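Local coordinates for carboxynorspermidine decarboxylase (Campylobacter jejuni subsp. jejuni 81116, PDB 3N29), which probably catalyses the pyridoxal-5'-phosphate-dependent decarboxylation of carboxynorspermidine to norspermidine, the polyamine bound in this structure, at residues A[74-77]-A[78-82]; A[114-118]-A[119-123]. All coordinates share one frame; numbering follows the deposited sequence.

Contact 1 (A[74-77]-A[78-82]). With PLP (pyridoxal-5'-phosphate), chain C.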
loop_
_atom_site.group_PDB
_atom_site.type_symbol
_atom_site.label_atom_id
_atom_site.label_comp_id
_atom_site.label_asym_id
_atom_site.label_seq_id
_atom_site.Cartn_x
_atom_site.Cartn_y
_atom_site.Cartn_z
ATOM N N LEU A 74 -14.034 0.746 -18.958
ATOM C CA LEU A 74 -13.640 0.363 -17.588
ATOM C C LEU A 74 -12.346 1.140 -17.309
ATOM O O LEU A 74 -11.338 0.925 -17.978
ATOM C CB LEU A 74 -13.345 -1.129 -17.498
ATOM C CG LEU A 74 -12.517 -1.661 -16.265
ATOM C CD1 LEU A 74 -13.287 -1.287 -15.031
ATOM C CD2 LEU A 74 -12.216 -3.217 -16.449
ATOM N N ALA A 75 -12.349 1.959 -16.261
ATOM C CA ALA A 75 -11.080 2.561 -15.756
ATOM C C ALA A 75 -10.327 1.533 -14.858
ATOM O O ALA A 75 -10.771 1.233 -13.779
ATOM C CB ALA A 75 -11.402 3.849 -14.904
ATOM N N LEU A 76 -9.242 0.968 -15.370
ATOM C CA LEU A 76 -8.486 -0.128 -14.702
ATOM C C LEU A 76 -7.859 0.263 -13.320
ATOM O O LEU A 76 -7.606 -0.656 -12.516
ATOM C CB LEU A 76 -7.365 -0.639 -15.597
ATOM C CG LEU A 76 -7.902 -1.557 -16.772
ATOM C CD1 LEU A 76 -6.756 -1.760 -17.783
ATOM C CD2 LEU A 76 -8.404 -2.925 -16.299
ATOM N N LYS A 77 -7.682 1.555 -13.081
ATOM C CA LYS A 77 -7.177 2.063 -11.807
ATOM C C LYS A 77 -7.852 1.409 -10.629
ATOM O O LYS A 77 -7.245 0.971 -9.731
ATOM C CB LYS A 77 -7.369 3.600 -11.677
ATOM C CG LYS A 77 -6.486 4.143 -10.424
ATOM C CD LYS A 77 -6.563 5.669 -10.207
ATOM C CE LYS A 77 -7.768 6.089 -10.986
ATOM N NZ LYS A 77 -8.199 7.643 -10.851
ATOM N N GLY A 78 -9.161 1.359 -10.639
ATOM C CA GLY A 78 -9.873 0.836 -9.486
ATOM C C GLY A 78 -10.277 -0.642 -9.564
ATOM O O GLY A 78 -10.488 -1.277 -8.532
ATOM N N PHE A 79 -10.452 -1.162 -10.757
ATOM C CA PHE A 79 -10.985 -2.502 -10.926
ATOM C C PHE A 79 -10.302 -3.142 -12.120
ATOM O O PHE A 79 -10.454 -2.641 -13.231
ATOM C CB PHE A 79 -12.500 -2.458 -11.150
ATOM C CG PHE A 79 -13.161 -3.787 -11.306
ATOM C CD1 PHE A 79 -13.580 -4.506 -10.210
ATOM C CD2 PHE A 79 -13.370 -4.348 -12.564
ATOM C CE1 PHE A 79 -14.238 -5.724 -10.373
ATOM C CE2 PHE A 79 -13.994 -5.615 -12.715
ATOM C CZ PHE A 79 -14.426 -6.282 -11.613
ATOM N N ALA A 80 -9.510 -4.196 -11.856
ATOM C CA ALA A 80 -8.748 -4.815 -12.913
ATOM C C ALA A 80 -8.803 -6.321 -12.754
ATOM O O ALA A 80 -7.812 -6.999 -12.999
ATOM C CB ALA A 80 -7.313 -4.291 -12.875
ATOM N N PHE A 81 -9.924 -6.860 -12.286
ATOM C CA PHE A 81 -9.964 -8.296 -11.857
ATOM C C PHE A 81 -9.791 -9.190 -13.088
ATOM O O PHE A 81 -10.671 -9.259 -13.922
ATOM C CB PHE A 81 -11.288 -8.562 -11.181
ATOM C CG PHE A 81 -11.333 -9.821 -10.344
ATOM C CD1 PHE A 81 -11.075 -9.783 -8.999
ATOM C CD2 PHE A 81 -11.682 -11.037 -10.912
ATOM C CE1 PHE A 81 -11.153 -10.956 -8.219
ATOM C CE2 PHE A 81 -11.759 -12.165 -10.150
ATOM C CZ PHE A 81 -11.480 -12.108 -8.792
ATOM N N SER A 82 -8.650 -9.873 -13.188
ATOM C CA SER A 82 -8.226 -10.453 -14.458
ATOM C C SER A 82 -9.277 -11.474 -14.892
ATOM O O SER A 82 -9.671 -11.532 -16.064
ATOM C CB SER A 82 -6.854 -11.085 -14.269
ATOM O OG SER A 82 -6.952 -12.114 -13.320
HETATM N N1 PLP C . -10.515 8.335 -15.411
HETATM C C2 PLP C . -9.425 8.910 -14.819
HETATM C C2A PLP C . -8.530 9.824 -15.617
HETATM C C3 PLP C . -9.141 8.579 -13.458
HETATM O O3 PLP C . -8.025 9.140 -12.834
HETATM C C4 PLP C . -9.973 7.696 -12.743
HETATM C C4A PLP C . -9.626 7.327 -11.307
HETATM C C5 PLP C . -11.116 7.167 -13.364
HETATM C C6 PLP C . -11.353 7.512 -14.711
HETATM C C5A PLP C . -12.052 6.225 -12.643
HETATM O O4P PLP C . -12.521 6.776 -11.439
HETATM P P PLP C . -13.586 6.042 -10.538
HETATM O O1P PLP C . -13.030 4.659 -10.255
HETATM O O2P PLP C . -14.896 5.930 -11.355
HETATM O O3P PLP C . -13.845 6.875 -9.365
#

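Contact 2 (A[114-118]-A[119-123])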
loop_
_atom_site.group_PDB
_atom_site.type_symbol
_atom_site.label_atom_id
_atom_site.label_comp_id
_atom_site.label_asym_id
_atom_site.label_seq_id
_atom_site.Cartn_x
_atom_site.Cartn_y
_atom_site.Cartn_z
ATOM N N ILE A 114 -8.636 0.736 -26.291
ATOM C CA ILE A 114 -7.685 1.118 -25.281
ATOM C C ILE A 114 -7.466 2.624 -25.320
ATOM O O ILE A 114 -7.083 3.133 -26.320
ATOM C CB ILE A 114 -6.360 0.418 -25.504
ATOM C CG1 ILE A 114 -6.498 -1.088 -25.358
ATOM C CG2 ILE A 114 -5.331 0.963 -24.601
ATOM C CD1 ILE A 114 -5.277 -1.779 -25.551
ATOM N N HIS A 115 -7.722 3.282 -24.211
ATOM C CA HIS A 115 -7.579 4.707 -24.061
ATOM C C HIS A 115 -6.587 4.996 -22.941
ATOM O O HIS A 115 -6.839 4.701 -21.810
ATOM C CB HIS A 115 -8.909 5.313 -23.702
ATOM C CG HIS A 115 -9.954 5.135 -24.749
ATOM N ND1 HIS A 115 -10.578 6.187 -25.360
ATOM C CD2 HIS A 115 -10.468 4.025 -25.311
ATOM C CE1 HIS A 115 -11.436 5.736 -26.244
ATOM N NE2 HIS A 115 -11.395 4.428 -26.228
ATOM N N THR A 116 -5.518 5.664 -23.282
ATOM C CA THR A 116 -4.427 5.920 -22.359
ATOM C C THR A 116 -4.227 7.404 -22.052
ATOM O O THR A 116 -4.222 8.232 -22.927
ATOM C CB THR A 116 -3.140 5.321 -22.888
ATOM O OG1 THR A 116 -3.359 3.984 -23.304
ATOM C CG2 THR A 116 -2.072 5.366 -21.862
ATOM N N TYR A 117 -4.071 7.708 -20.778
ATOM C CA TYR A 117 -3.885 9.047 -20.303
ATOM C C TYR A 117 -2.823 8.906 -19.236
ATOM O O TYR A 117 -2.920 8.011 -18.374
ATOM C CB TYR A 117 -5.158 9.612 -19.610
ATOM C CG TYR A 117 -4.753 10.721 -18.686
ATOM C CD1 TYR A 117 -4.302 11.957 -19.196
ATOM C CD2 TYR A 117 -4.718 10.514 -17.296
ATOM C CE1 TYR A 117 -3.876 12.979 -18.340
ATOM C CE2 TYR A 117 -4.246 11.512 -16.421
ATOM C CZ TYR A 117 -3.810 12.734 -16.942
ATOM O OH TYR A 117 -3.373 13.677 -16.044
ATOM N N SER A 118 -1.865 9.806 -19.233
ATOM C CA SER A 118 -0.896 9.840 -18.144
ATOM C C SER A 118 -0.488 11.266 -17.870
ATOM O O SER A 118 -0.341 12.022 -18.795
ATOM C CB SER A 118 0.331 9.087 -18.526
ATOM O OG SER A 118 1.291 9.245 -17.539
ATOM N N PRO A 119 -0.278 11.619 -16.601
ATOM C CA PRO A 119 0.333 12.957 -16.361
ATOM C C PRO A 119 1.753 13.101 -16.836
ATOM O O PRO A 119 2.232 14.202 -16.903
ATOM C CB PRO A 119 0.296 13.097 -14.821
ATOM C CG PRO A 119 -0.497 11.933 -14.334
ATOM C CD PRO A 119 -0.608 10.898 -15.361
ATOM N N ALA A 120 2.403 11.985 -17.120
ATOM C CA ALA A 120 3.852 11.866 -17.277
ATOM C C ALA A 120 4.279 10.819 -18.265
ATOM O O ALA A 120 4.901 9.897 -17.805
ATOM C CB ALA A 120 4.508 11.471 -15.893
ATOM N N PHE A 121 3.957 10.879 -19.575
ATOM C CA PHE A 121 4.461 9.857 -20.538
ATOM C C PHE A 121 5.974 9.934 -20.680
ATOM O O PHE A 121 6.542 11.018 -20.680
ATOM C CB PHE A 121 3.860 9.971 -21.953
ATOM C CG PHE A 121 2.392 9.615 -22.050
ATOM C CD1 PHE A 121 1.956 8.305 -21.922
ATOM C CD2 PHE A 121 1.463 10.595 -22.279
ATOM C CE1 PHE A 121 0.595 7.979 -21.952
ATOM C CE2 PHE A 121 0.129 10.299 -22.325
ATOM C CZ PHE A 121 -0.324 8.959 -22.170
ATOM N N LYS A 122 6.624 8.790 -20.866
ATOM C CA LYS A 122 8.083 8.763 -21.008
ATOM C C LYS A 122 8.497 8.290 -22.419
ATOM O O LYS A 122 7.818 7.481 -23.063
ATOM C CB LYS A 122 8.703 7.876 -19.931
ATOM C CG LYS A 122 8.640 8.498 -18.520
ATOM C CD LYS A 122 9.074 7.494 -17.414
ATOM C CE LYS A 122 10.517 7.150 -17.452
ATOM N NZ LYS A 122 10.748 6.218 -16.250
ATOM N N GLU A 123 9.654 8.736 -22.877
ATOM C CA GLU A 123 10.140 8.321 -24.189
ATOM C C GLU A 123 10.295 6.832 -24.406
ATOM O O GLU A 123 10.104 6.372 -25.542
ATOM C CB GLU A 123 11.481 8.992 -24.504
ATOM C CG GLU A 123 11.317 10.443 -24.664
ATOM C CD GLU A 123 12.577 11.123 -25.104
ATOM O OE1 GLU A 123 13.282 10.540 -25.985
ATOM O OE2 GLU A 123 12.835 12.235 -24.571
#

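Contact 1 (A[74-77]-A[78-82])
The chain turns tightly between Leu76 and Ala80, their CA atoms 5.0 Å apart. Within this turn Leu76 CA approaches Phe79 O at 3.5 Å, a CA-H...O contact with 159° at the hydrogen. The side chains touch through methyl groups. Leu76 CD2 meets Ala80 CB at 3.8 Å, because the end of the leucine curls back although its CB starts out away from 78-82. On Leu74, CG lies anti to the backbone N (chi1 162°), and the leucine end gathers round the Phe79 carbonyl oxygen, with CD1 3.6 Å from Phe79 O. The same CD1 reaches the Phe79 ring at CD2, 3.9 Å away; the two side chains cross at about a right angle, and the methyl meets the ring obliquely. Lys77 extends the other way: its NZ is covalently bonded to C4A of pyridoxal-5'-phosphate at 1.5 Å, as expected of the Schiff-base lysine in this family, and its chain bends at chi3 (17°) on the way. Ala75 CB comes within 3.3 Å of the cofactor's C5A. Around this turn, which follows barrel strand 71-75, Leu74 bonds through its backbone to Gly94 and Thr96, Leu76 packs on helix 100-109, Phe79 meets Val88 of helix 85-91 and Val274 of helix 272-275, and Ala80 also packs on Tyr414 of the second subunit.

Contact 2 (A[114-118]-A[119-123])
Ser118 and Ala120 are joined by a hydrogen bond: Ala120 N donates to Ser118 OG over 3.0 Å, with an N-H...O angle of 163°, closing an ST turn across Pro119. The serine thus accepts from the amide two residues ahead, past a proline whose nitrogen carries no hydrogen. Its OG is placed for this by a first torsion of 174°, opposite the backbone N and beside the carbonyl carbon from which the chain continues.

The aromatic contacts centre on Phe121. Ser118 CB sits above the ring, 3.7 Å from its centroid and 13° from the normal, a CH-pi contact over the middle of the face. Thr116 CG2 comes to the same ring at its edge, near the plane, 3.7 Å from CE1. Thr116 and Ser118, two residues apart, thus approach one phenylalanine from different directions, and the backbone also runs close, with Ser118 N 3.4 Å from Phe121 CZ. Beyond the two segments, Gln143 and Phe147 of helix 141-147 also touch the Phe121 side chain.

Apolar packing completes the set. Tyr117 CE2 meets Pro119 CD at 3.8 Å, the two side chains crossing at about a right angle, and both residues also touch Leu181. Tyr117 lies near a bound pyridoxal-5'-phosphate and packs on Cys349 of the second subunit.

Polar and apolar demands are therefore met by separate parts of the same residues. Thr116 turns OG1 to Ser133 and its methyl to Phe121. At the bend of the chain after strand 113-118, Ser118 OG satisfies the buried Ala120 amide while its CB lies on the ring, so one short residue serves both polar and apolar neighbours.

In the fold
Contact 1 comes first along the chain and closes before contact 2 opens. Each takes in the end of a barrel strand and the loop that follows: strand 71-75 leading to helix 85-91, and strand 113-118 leading to helix 123-132. These are the first and third strands of the closed eight-stranded parallel barrel, separated by strand 94-97, which bonds to both through backbone atoms; helix 100-109 also packs against both. The centres of contact 1 and contact 2 are about 16 Å apart. Their nearest atoms are about 7 Å apart, without touching. Both reach the second subunit, and both come near pyridoxal-5'-phosphate, consistent with strand-end loops of a beta/alpha barrel forming the cofactor site beside the dimer interface.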